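Halogenase PltM (Pseudomonas fluorescens, PDB 6BZN) halogenates phenolic compounds as a flavoprotein, accepting an unusually wide range of substrates and halides, and binds FAD and calcium. Local coordinates at residues Leu421-Leu426 / Leu506-Tyr511. Sequence-based numbering, arbitrary orientation.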
loop_
_atom_site.group_PDB
_atom_site.type_symbol
_atom_site.label_atom_id
_atom_site.label_comp_id
_atom_site.label_asym_id
_atom_site.label_seq_id
_atom_site.Cartn_x
_atom_site.Cartn_y
_atom_site.Cartn_z
ATOM N N LEU A 421 2.756 -12.987 7.096
ATOM C CA LEU A 421 4.189 -12.750 7.235
ATOM C C LEU A 421 5.015 -13.647 6.329
ATOM O O LEU A 421 5.897 -13.168 5.656
ATOM C CB LEU A 421 4.637 -12.920 8.681
ATOM C CG LEU A 421 6.094 -12.553 8.971
ATOM C CD1 LEU A 421 6.323 -11.062 8.833
ATOM C CD2 LEU A 421 6.482 -13.009 10.368
ATOM N N SER A 422 4.735 -14.952 6.339
ATOM C CA SER A 422 5.476 -15.899 5.524
ATOM C C SER A 422 5.376 -15.570 4.034
ATOM O O SER A 422 6.374 -15.661 3.317
ATOM C CB SER A 422 5.045 -17.351 5.801
ATOM O OG SER A 422 3.658 -17.595 5.546
ATOM N N GLY A 423 4.197 -15.165 3.584
ATOM C CA GLY A 423 4.008 -14.763 2.202
ATOM C C GLY A 423 4.759 -13.506 1.835
ATOM O O GLY A 423 5.479 -13.470 0.833
ATOM N N SER A 424 4.598 -12.471 2.657
ATOM C CA SER A 424 5.332 -11.231 2.458
ATOM C C SER A 424 6.848 -11.457 2.449
ATOM O O SER A 424 7.563 -10.889 1.624
ATOM C CB SER A 424 4.960 -10.213 3.535
ATOM O OG SER A 424 5.752 -9.048 3.392
ATOM N N ASN A 425 7.340 -12.267 3.385
ATOM C CA ASN A 425 8.775 -12.580 3.446
ATOM C C ASN A 425 9.270 -13.249 2.157
ATOM O O ASN A 425 10.347 -12.909 1.676
ATOM C CB ASN A 425 9.104 -13.495 4.635
ATOM C CG ASN A 425 8.899 -12.830 5.992
ATOM O OD1 ASN A 425 8.804 -11.595 6.127
ATOM N ND2 ASN A 425 8.866 -13.646 7.017
ATOM N N LEU A 426 8.477 -14.172 1.597
ATOM C CA LEU A 426 8.814 -14.824 0.323
ATOM C C LEU A 426 8.818 -13.828 -0.850
ATOM O O LEU A 426 9.754 -13.817 -1.637
ATOM C CB LEU A 426 7.899 -16.019 0.032
ATOM C CG LEU A 426 8.245 -17.318 0.793
ATOM C CD1 LEU A 426 7.112 -18.315 0.715
ATOM C CD2 LEU A 426 9.517 -17.970 0.272
ATOM N N LEU A 506 8.751 -22.813 3.212
ATOM C CA LEU A 506 8.793 -21.380 3.500
ATOM C C LEU A 506 10.201 -21.016 3.959
ATOM O O LEU A 506 11.065 -21.892 4.113
ATOM C CB LEU A 506 7.781 -21.020 4.604
ATOM C CG LEU A 506 6.322 -21.486 4.461
ATOM C CD1 LEU A 506 5.508 -21.133 5.699
ATOM C CD2 LEU A 506 5.665 -20.940 3.209
ATOM N N LEU A 507 10.435 -19.734 4.225
ATOM C CA LEU A 507 11.683 -19.327 4.850
ATOM C C LEU A 507 11.762 -19.955 6.261
ATOM O O LEU A 507 10.743 -20.109 6.943
ATOM C CB LEU A 507 11.824 -17.800 4.921
ATOM C CG LEU A 507 11.799 -17.019 3.597
ATOM C CD1 LEU A 507 12.152 -15.563 3.881
ATOM C CD2 LEU A 507 12.738 -17.606 2.557
ATOM N N PRO A 508 12.967 -20.320 6.703
ATOM C CA PRO A 508 13.122 -21.073 7.961
ATOM C C PRO A 508 13.046 -20.200 9.234
ATOM O O PRO A 508 13.968 -20.215 10.057
ATOM C CB PRO A 508 14.505 -21.713 7.785
ATOM C CG PRO A 508 15.269 -20.689 7.017
ATOM C CD PRO A 508 14.273 -20.066 6.063
ATOM N N LEU A 509 11.940 -19.475 9.411
ATOM C CA LEU A 509 11.783 -18.507 10.510
ATOM C C LEU A 509 11.032 -19.061 11.717
ATOM O O LEU A 509 10.948 -18.390 12.736
ATOM C CB LEU A 509 11.106 -17.217 10.021
ATOM C CG LEU A 509 12.059 -16.155 9.455
ATOM C CD1 LEU A 509 12.926 -16.675 8.337
ATOM C CD2 LEU A 509 11.313 -14.909 9.007
ATOM N N GLY A 510 10.497 -20.274 11.626
ATOM C CA GLY A 510 9.777 -20.837 12.767
ATOM C C GLY A 510 8.385 -20.244 12.920
ATOM O O GLY A 510 7.951 -19.918 14.023
ATOM N N TYR A 511 7.679 -20.144 11.801
ATOM C CA TYR A 511 6.322 -19.598 11.779
ATOM C C TYR A 511 5.330 -20.416 12.599
ATOM O O TYR A 511 4.361 -19.864 13.096
ATOM C CB TYR A 511 5.799 -19.497 10.350
ATOM C CG TYR A 511 6.616 -18.626 9.450
ATOM C CD1 TYR A 511 6.596 -17.232 9.576
ATOM C CD2 TYR A 511 7.398 -19.184 8.447
ATOM C CE1 TYR A 511 7.349 -16.432 8.732
ATOM C CE2 TYR A 511 8.132 -18.393 7.597
ATOM C CZ TYR A 511 8.110 -17.021 7.743
ATOM O OH TYR A 511 8.863 -16.279 6.871
HETATM O O HOH W 1 8.480 -17.482 4.254
#
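The ring of Tyr511 is sandwiched between Ser422 and Leu509: CB of Ser422 sits over the centre of one face in a CH-pi contact, 3.7 Å from the ring centroid and 12° off its normal, while CB of Leu509 lies against the opposite face, offset toward the rim. CD2 of Leu421 and ND2 of Asn425 meet the ring at its edge. This packing joins helix 410-441 to the loop that follows helix 488-502, in the helical C-terminal part of the halogenase, away from the FAD and calcium sites. The loop reverses at an inverse gamma turn centred on Pro508, with Leu509 N bonded to Leu507 O. With CG anti to the carbonyl carbon (chi1 -67°), the Asn425 side chain carries ND2 to the ring edge, where it donates a nearly straight bond of 2.6 Å to Tyr511 OH, which lies in the amide plane; amide and ring are turned 34° apart. A phenylalanine in place of Tyr511 would probably leave both the Asn425 amide and the bridging water without their partner at the hydroxyl. Ser422 OG turns back to bond Arg418 O, one helical turn earlier. Beyond the ring, the methyls of Leu426 divide their contacts, CD1 meeting CD2 of Leu506 and CD2 meeting CD2 of Leu507. That water joins helix and loop, donating to Ser422 O, accepting from Leu507 N and hydrogen-bonding Tyr511 OH at 2.9 Å.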